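Local structure of cortical-lytic enzyme (Bacillus cereus, 4S3J) at residues 143-148 with 175-180; 371-374 with 378-381; 395-398 with 404-407. The protein hydrolyses partially degraded spore-cortex peptidoglycan during germination as an N-acetylglucosaminidase, recognising the muramic acid delta-lactam residues peculiar to spores. All coordinates share one frame; numbering follows the deposited sequence.

Contact 1. Residues 143-148 with 175-180; sequences AKRDGT and NIENGN
Arg-145 and Glu-177 meet in a two-pronged salt bridge, the guanidinium gripping side-on. NH2 of Arg-145 donates to OE1 of Glu-177 over 3.0 Å, in the guanidinium plane and nearly straight at 171°. The bond from NE of Arg-145 to OE2 of Glu-177, 2.9 Å long, is less straight (156°), with OE2 tilted out of that plane. Both oxygens accept through their syn lone pairs, and the guanidinium and carboxylate planes lie only 14° apart, so the two bonds together limit rotation of either group. Arg-145 gets there with a chain extended from CG to NE, crossing the glutamate side chain at about a right angle. Alongside, a water supplies protons to two acceptors, bridging Ala-143 O (2.6 Å) and Ile-176 O (2.7 Å).

Behind these groups stand two tight turns. A type I turn from Lys-144 to Gly-147 presents Arg-145; within this loop Asp-146 OD1 accepts from Thr-148 N, an Asx turn, and also from Thr-148 OG1, both from the same face. Glu-177 opens a type I' turn that ends at Asn-180, and its OE1 also accepts from Ser-182 OG.

The contact thus joins the C-terminal ends of neighbouring parallel barrel strands, 135-143 with its following loop and 168-177, at the end where TIM barrels carry their active sites. Ala-143, Arg-145 and Glu-177 all touch helix 183-191, and Ala-143 also reaches helix 193-210.

Contact 2. Residues 371-374 with 378-381; sequences NYFD and VQHE
Val-378 and Asp-374 close the loop end of a beta hairpin whose antiparallel strands, 367-373 and 379-383, continue as Phe-373/Gln-379, Tyr-372/His-380 and Asn-371/Glu-381 pairs. Strand 379-383 also pairs antiparallel with 318-330, through backbone bonds of Gln-379 with Leu-331 and Glu-381 with Trp-329, so the hairpin extends from a barrel strand. Val-378 N donates to OD1 of Asp-374 from above the carboxylate plane, while Val-378 O accepts from Asp-374 N. OD1 also accepts from Asn-376 N within the loop.

Gln-379, in a non-hydrogen-bonded pair with Phe-373, places CG over one face of that ring, with Gln-379 CB 3.6 Å from Phe-373 CE1. CG is anti to the backbone N (chi1 -171°) and the chain fully extended, which brings OE1 of Gln-379 to Asn-371 ND2 in a bent bond (3.0 Å, 139°), the donor tilted from the carbonyl plane.

His-380 exchanges two backbone bonds with Tyr-372, and its side chain lies on the same face of the hairpin. The rings form an offset stack, planes 10° and centroids 4.4 Å apart, and CB of His-380 adds a CH-pi contact over the phenol. NE2 of His-380 donates to OD2 of Asp-374 at 2.8 Å, in the plane of the imidazole but from above that of the carboxylate. Asp-328, from strand 318-330, bonds both rings, His-380 ND1 through OD1 and Tyr-372 OH through OD2. Two carboxylates therefore fix the imidazole's rotation and would probably favour its protonated form.

Glu-381, its OE2 bonded to Trp-383 NE1, lies side by side with Asn-371. Its OE1 accepts from Asn-371 ND2 at 3.0 Å, on the anti side and tilted out of the carboxylate plane.

Contact 3. Residues 395-398 with 404-407; sequences NLMK and GISY
In the TIM barrel of this glycosyl hydrolase family 18 enzyme, helix 387-400 packs against strand 404-408, the next element of the chain, and the contact between them is carried by Met-397. Its side chain leaves the helix toward the strand and crosses that of Ile-405 at about a right angle. The methyl end reaches the backbone first: CE of Met-397 lies 3.6 Å from both C and O of Gly-404. Immediately behind it, CE and SD of Met-397 each stand 3.9 Å from CB of Ile-405, and SD is 4.1 Å from CD1 of the same residue. The thioether therefore rests against the branch point of the isoleucine, with its sulfur also beside the tip of the longer branch.

The torsions account for this reach. Chi2 of Met-397 is extended at 169°, carrying SD out from the helix, and the bend at chi3 (57°) turns CE onto the Gly-404 carbonyl group, where it rests. CG1 of Ile-405 lies over one face of the Tyr-407 ring, toward its rim.

All three touching residues are buried, and what joins the two segments is a van der Waals contact of an apolar side chain with Ile-405 and the Gly-404 carbonyl. Met-397 also touches Val-105 of strand 104-111 and Met-320 of strand 318-330, the strands that flank 404-408, while Ile-405 meets Met-320 and, on the helix, Phe-394. The methionine is thus wedged between its helix and three neighbouring parallel strands, an apolar layer of the kind that joins the outer helices of a TIM barrel to its central strands.

Overall arrangement
All three contacts belong to the glycosyl hydrolase family 18 part of the chain, yet none touches another. The centre of contact 3 is about 8 Å from the centre of the chain, whereas the centres of contacts 1 and 2 lie about 26 and 27 Å from it and 41 Å from each other. Strand 379-383 of contact 2 is followed directly by helix 387-400 of contact 3, although the nearest atoms of these contacts are about 21 Å apart. Contact 1 lies closest to the chemistry: the Ile-176 side chain is about 8 Å from that of Glu-220, the probable proton donor, whose backbone oxygen accepts from Asn-175 ND2. Contacts 2 and 3 lie away from this residue.

Contact 1. Residues 143-148 with 175-180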
loop_
_atom_site.group_PDB
_atom_site.type_symbol
_atom_site.label_atom_id
_atom_site.label_comp_id
_atom_site.label_asym_id
_atom_site.label_seq_id
_atom_site.Cartn_x
_atom_site.Cartn_y
_atom_site.Cartn_z
ATOM N N ALA A 143 20.929 -6.347 -10.034
ATOM C CA ALA A 143 21.616 -6.426 -11.317
ATOM C C ALA A 143 23.100 -6.208 -11.103
ATOM O O ALA A 143 23.490 -5.414 -10.250
ATOM C CB ALA A 143 21.062 -5.391 -12.260
ATOM N N LYS A 144 23.915 -6.887 -11.910
ATOM C CA LYS A 144 25.381 -6.797 -11.841
ATOM C C LYS A 144 25.930 -6.346 -13.177
ATOM O O LYS A 144 25.274 -6.492 -14.198
ATOM C CB LYS A 144 25.970 -8.147 -11.415
ATOM C CG LYS A 144 25.652 -8.462 -9.963
ATOM C CD LYS A 144 25.796 -9.933 -9.597
ATOM C CE LYS A 144 27.146 -10.545 -9.901
ATOM N NZ LYS A 144 27.045 -12.030 -9.752
ATOM N N ARG A 145 27.154 -5.818 -13.155
ATOM C CA ARG A 145 27.757 -5.221 -14.339
ATOM C C ARG A 145 28.131 -6.239 -15.414
ATOM O O ARG A 145 28.406 -5.853 -16.555
ATOM C CB ARG A 145 28.985 -4.420 -13.925
ATOM C CG ARG A 145 28.630 -3.118 -13.226
ATOM C CD ARG A 145 29.870 -2.396 -12.712
ATOM N NE ARG A 145 29.492 -1.266 -11.861
ATOM C CZ ARG A 145 30.077 -0.075 -11.865
ATOM N NH1 ARG A 145 31.139 0.168 -12.651
ATOM N NH2 ARG A 145 29.621 0.876 -11.059
ATOM N N ASP A 146 28.147 -7.526 -15.065
ATOM C CA ASP A 146 28.374 -8.585 -16.054
ATOM C C ASP A 146 27.064 -9.171 -16.584
ATOM O O ASP A 146 27.077 -10.144 -17.326
ATOM C CB ASP A 146 29.259 -9.683 -15.459
ATOM C CG ASP A 146 28.632 -10.396 -14.281
ATOM O OD1 ASP A 146 27.544 -9.994 -13.834
ATOM O OD2 ASP A 146 29.263 -11.349 -13.773
ATOM N N GLY A 147 25.941 -8.556 -16.232
ATOM C CA GLY A 147 24.655 -8.977 -16.748
ATOM C C GLY A 147 24.060 -10.172 -16.033
ATOM O O GLY A 147 23.175 -10.828 -16.569
ATOM N N THR A 148 24.564 -10.480 -14.844
ATOM C CA THR A 148 23.985 -11.533 -14.018
ATOM C C THR A 148 23.211 -10.868 -12.882
ATOM O O THR A 148 23.234 -9.641 -12.745
ATOM C CB THR A 148 25.067 -12.497 -13.438
ATOM O OG1 THR A 148 25.910 -11.806 -12.506
ATOM C CG2 THR A 148 25.899 -13.113 -14.564
ATOM N N ASN A 175 18.719 -1.823 -9.544
ATOM C CA ASN A 175 20.086 -1.382 -9.853
ATOM C C ASN A 175 20.803 -0.918 -8.584
ATOM O O ASN A 175 21.296 0.213 -8.496
ATOM C CB ASN A 175 20.076 -0.267 -10.897
ATOM C CG ASN A 175 19.339 0.958 -10.428
ATOM O OD1 ASN A 175 18.302 0.858 -9.759
ATOM N ND2 ASN A 175 19.853 2.130 -10.795
ATOM N N ILE A 176 20.825 -1.797 -7.583
ATOM C CA ILE A 176 21.511 -1.539 -6.321
ATOM C C ILE A 176 22.918 -2.110 -6.327
ATOM O O ILE A 176 23.124 -3.269 -6.713
ATOM C CB ILE A 176 20.723 -2.115 -5.157
ATOM C CG1 ILE A 176 19.419 -1.346 -5.003
ATOM C CG2 ILE A 176 21.539 -2.028 -3.864
ATOM C CD1 ILE A 176 18.419 -1.978 -4.030
ATOM N N GLU A 177 23.878 -1.283 -5.903
ATOM C CA GLU A 177 25.252 -1.706 -5.677
ATOM C C GLU A 177 25.642 -1.259 -4.284
ATOM O O GLU A 177 25.475 -0.087 -3.959
ATOM C CB GLU A 177 26.222 -1.066 -6.694
ATOM C CG GLU A 177 26.110 -1.602 -8.086
ATOM C CD GLU A 177 27.237 -1.132 -9.014
ATOM O OE1 GLU A 177 27.488 0.093 -9.123
ATOM O OE2 GLU A 177 27.882 -2.002 -9.625
ATOM N N ASN A 178 26.162 -2.186 -3.479
ATOM C CA ASN A 178 26.577 -1.888 -2.115
ATOM C C ASN A 178 25.504 -1.121 -1.332
ATOM O O ASN A 178 25.799 -0.151 -0.636
ATOM C CB ASN A 178 27.886 -1.103 -2.143
ATOM C CG ASN A 178 29.009 -1.868 -2.848
ATOM O OD1 ASN A 178 29.693 -1.328 -3.719
ATOM N ND2 ASN A 178 29.187 -3.135 -2.482
ATOM N N GLY A 179 24.256 -1.555 -1.466
ATOM C CA GLY A 179 23.165 -1.038 -0.662
ATOM C C GLY A 179 22.575 0.276 -1.135
ATOM O O GLY A 179 21.697 0.826 -0.477
ATOM N N ASN A 180 23.039 0.779 -2.275
ATOM C CA ASN A 180 22.510 2.016 -2.832
ATOM C C ASN A 180 22.179 1.902 -4.310
ATOM O O ASN A 180 22.865 1.197 -5.062
ATOM C CB ASN A 180 23.503 3.148 -2.635
ATOM C CG ASN A 180 23.515 3.660 -1.213
ATOM O OD1 ASN A 180 24.530 3.586 -0.524
ATOM N ND2 ASN A 180 22.378 4.180 -0.765
HETATM O O HOH W 1 24.805 -4.972 -8.057
#

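Contact 2. Residues 371-374 with 378-381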
loop_
_atom_site.group_PDB
_atom_site.type_symbol
_atom_site.label_atom_id
_atom_site.label_comp_id
_atom_site.label_asym_id
_atom_site.label_seq_id
_atom_site.Cartn_x
_atom_site.Cartn_y
_atom_site.Cartn_z
ATOM N N ASN A 371 0.401 12.979 19.530
ATOM C CA ASN A 371 1.643 13.406 20.183
ATOM C C ASN A 371 1.661 12.881 21.616
ATOM O O ASN A 371 0.602 12.766 22.268
ATOM C CB ASN A 371 1.785 14.925 20.204
ATOM C CG ASN A 371 1.916 15.536 18.823
ATOM O OD1 ASN A 371 0.999 15.439 17.993
ATOM N ND2 ASN A 371 3.017 16.249 18.600
ATOM N N TYR A 372 2.853 12.589 22.129
ATOM C CA TYR A 372 2.990 12.104 23.497
ATOM C C TYR A 372 4.337 12.512 24.082
ATOM O O TYR A 372 5.229 12.921 23.339
ATOM C CB TYR A 372 2.825 10.582 23.545
ATOM C CG TYR A 372 3.932 9.739 22.936
ATOM C CD1 TYR A 372 5.021 9.325 23.699
ATOM C CD2 TYR A 372 3.876 9.322 21.605
ATOM C CE1 TYR A 372 6.039 8.523 23.149
ATOM C CE2 TYR A 372 4.889 8.515 21.047
ATOM C CZ TYR A 372 5.967 8.118 21.831
ATOM O OH TYR A 372 6.986 7.322 21.299
ATOM N N PHE A 373 4.470 12.413 25.408
ATOM C CA PHE A 373 5.771 12.549 26.076
ATOM C C PHE A 373 6.242 11.200 26.585
ATOM O O PHE A 373 5.462 10.470 27.209
ATOM C CB PHE A 373 5.714 13.529 27.254
ATOM C CG PHE A 373 5.616 14.950 26.851
ATOM C CD1 PHE A 373 6.736 15.636 26.443
ATOM C CD2 PHE A 373 4.406 15.620 26.904
ATOM C CE1 PHE A 373 6.653 16.957 26.045
ATOM C CE2 PHE A 373 4.320 16.937 26.503
ATOM C CZ PHE A 373 5.436 17.609 26.093
ATOM N N ASP A 374 7.506 10.857 26.337
ATOM C CA ASP A 374 8.033 9.617 26.883
ATOM C C ASP A 374 8.531 9.835 28.322
ATOM O O ASP A 374 8.419 10.936 28.878
ATOM C CB ASP A 374 9.142 9.017 25.973
ATOM C CG ASP A 374 10.390 9.887 25.850
ATOM O OD1 ASP A 374 10.685 10.695 26.752
ATOM O OD2 ASP A 374 11.097 9.736 24.817
ATOM N N VAL A 378 10.675 13.638 26.602
ATOM C CA VAL A 378 10.867 14.046 25.216
ATOM C C VAL A 378 9.529 13.928 24.488
ATOM O O VAL A 378 8.837 12.911 24.640
ATOM C CB VAL A 378 11.959 13.188 24.527
ATOM C CG1 VAL A 378 12.089 13.541 23.059
ATOM C CG2 VAL A 378 13.306 13.369 25.243
ATOM N N GLN A 379 9.150 14.958 23.728
ATOM C CA GLN A 379 7.910 14.900 22.942
ATOM C C GLN A 379 8.102 14.105 21.652
ATOM O O GLN A 379 9.149 14.231 20.993
ATOM C CB GLN A 379 7.410 16.303 22.602
ATOM C CG GLN A 379 6.024 16.244 21.973
ATOM C CD GLN A 379 5.406 17.576 21.576
ATOM O OE1 GLN A 379 4.344 17.589 20.947
ATOM N NE2 GLN A 379 6.033 18.689 21.946
ATOM N N HIS A 380 7.114 13.277 21.317
ATOM C CA HIS A 380 7.061 12.541 20.052
ATOM C C HIS A 380 5.804 12.926 19.267
ATOM O O HIS A 380 4.768 13.261 19.860
ATOM C CB HIS A 380 7.019 11.036 20.291
ATOM C CG HIS A 380 8.237 10.457 20.950
ATOM N ND1 HIS A 380 9.010 9.480 20.357
ATOM C CD2 HIS A 380 8.764 10.653 22.184
ATOM C CE1 HIS A 380 9.974 9.118 21.172
ATOM N NE2 HIS A 380 9.853 9.818 22.299
ATOM N N GLU A 381 5.891 12.829 17.944
ATOM C CA GLU A 381 4.728 12.960 17.062
ATOM C C GLU A 381 4.685 11.754 16.143
ATOM O O GLU A 381 5.700 11.401 15.536
ATOM C CB GLU A 381 4.792 14.255 16.248
ATOM C CG GLU A 381 3.569 14.524 15.424
ATOM C CD GLU A 381 3.486 15.943 14.958
ATOM O OE1 GLU A 381 3.736 16.867 15.766
ATOM O OE2 GLU A 381 3.166 16.146 13.779
#

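Contact 3. Residues 395-398 with 404-407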
loop_
_atom_site.group_PDB
_atom_site.type_symbol
_atom_site.label_atom_id
_atom_site.label_comp_id
_atom_site.label_asym_id
_atom_site.label_seq_id
_atom_site.Cartn_x
_atom_site.Cartn_y
_atom_site.Cartn_z
ATOM N N ASN A 395 -11.546 4.283 -1.770
ATOM C CA ASN A 395 -12.558 5.095 -2.461
ATOM C C ASN A 395 -11.916 5.968 -3.555
ATOM O O ASN A 395 -12.498 6.173 -4.626
ATOM C CB ASN A 395 -13.325 5.954 -1.470
ATOM C CG ASN A 395 -14.249 5.130 -0.582
ATOM O OD1 ASN A 395 -14.419 3.915 -0.780
ATOM N ND2 ASN A 395 -14.825 5.778 0.413
ATOM N N LEU A 396 -10.708 6.468 -3.298
ATOM C CA LEU A 396 -9.978 7.215 -4.325
ATOM C C LEU A 396 -9.689 6.337 -5.552
ATOM O O LEU A 396 -9.828 6.788 -6.703
ATOM C CB LEU A 396 -8.685 7.767 -3.746
ATOM C CG LEU A 396 -7.735 8.479 -4.716
ATOM C CD1 LEU A 396 -8.421 9.722 -5.306
ATOM C CD2 LEU A 396 -6.449 8.867 -4.030
ATOM N N MET A 397 -9.300 5.085 -5.311
ATOM C CA MET A 397 -9.022 4.141 -6.396
ATOM C C MET A 397 -10.271 3.955 -7.242
ATOM O O MET A 397 -10.203 3.945 -8.470
ATOM C CB MET A 397 -8.563 2.793 -5.849
ATOM C CG MET A 397 -7.203 2.836 -5.142
ATOM S SD MET A 397 -6.856 1.292 -4.252
ATOM C CE MET A 397 -6.991 0.093 -5.587
ATOM N N LYS A 398 -11.402 3.821 -6.574
ATOM C CA LYS A 398 -12.672 3.654 -7.274
ATOM C C LYS A 398 -12.995 4.868 -8.135
ATOM O O LYS A 398 -13.379 4.722 -9.308
ATOM C CB LYS A 398 -13.813 3.409 -6.270
ATOM C CG LYS A 398 -13.657 2.122 -5.467
ATOM C CD LYS A 398 -14.717 1.994 -4.400
ATOM C CE LYS A 398 -14.342 0.936 -3.339
ATOM N NZ LYS A 398 -15.499 0.723 -2.392
ATOM N N GLY A 404 -5.016 -0.971 -9.491
ATOM C CA GLY A 404 -4.734 -1.674 -8.266
ATOM C C GLY A 404 -3.935 -0.895 -7.254
ATOM O O GLY A 404 -3.814 0.325 -7.331
ATOM N N ILE A 405 -3.422 -1.635 -6.275
ATOM C CA ILE A 405 -2.727 -1.070 -5.130
ATOM C C ILE A 405 -1.497 -1.938 -4.831
ATOM O O ILE A 405 -1.540 -3.162 -4.955
ATOM C CB ILE A 405 -3.689 -0.976 -3.901
ATOM C CG1 ILE A 405 -3.014 -0.315 -2.699
ATOM C CG2 ILE A 405 -4.210 -2.338 -3.520
ATOM C CD1 ILE A 405 -4.009 0.056 -1.620
ATOM N N SER A 406 -0.395 -1.295 -4.454
ATOM C CA SER A 406 0.851 -1.972 -4.161
ATOM C C SER A 406 1.347 -1.590 -2.776
ATOM O O SER A 406 1.646 -0.434 -2.520
ATOM C CB SER A 406 1.896 -1.617 -5.232
ATOM O OG SER A 406 3.142 -2.229 -4.976
ATOM N N TYR A 407 1.444 -2.579 -1.897
ATOM C CA TYR A 407 1.756 -2.332 -0.489
ATOM C C TYR A 407 3.237 -2.484 -0.145
ATOM O O TYR A 407 3.839 -3.519 -0.427
ATOM C CB TYR A 407 0.969 -3.291 0.364
ATOM C CG TYR A 407 -0.518 -3.049 0.429
ATOM C CD1 TYR A 407 -1.046 -2.024 1.228
ATOM C CD2 TYR A 407 -1.408 -3.854 -0.256
ATOM C CE1 TYR A 407 -2.424 -1.823 1.322
ATOM C CE2 TYR A 407 -2.800 -3.660 -0.163
ATOM C CZ TYR A 407 -3.297 -2.642 0.624
ATOM O OH TYR A 407 -4.663 -2.427 0.770
#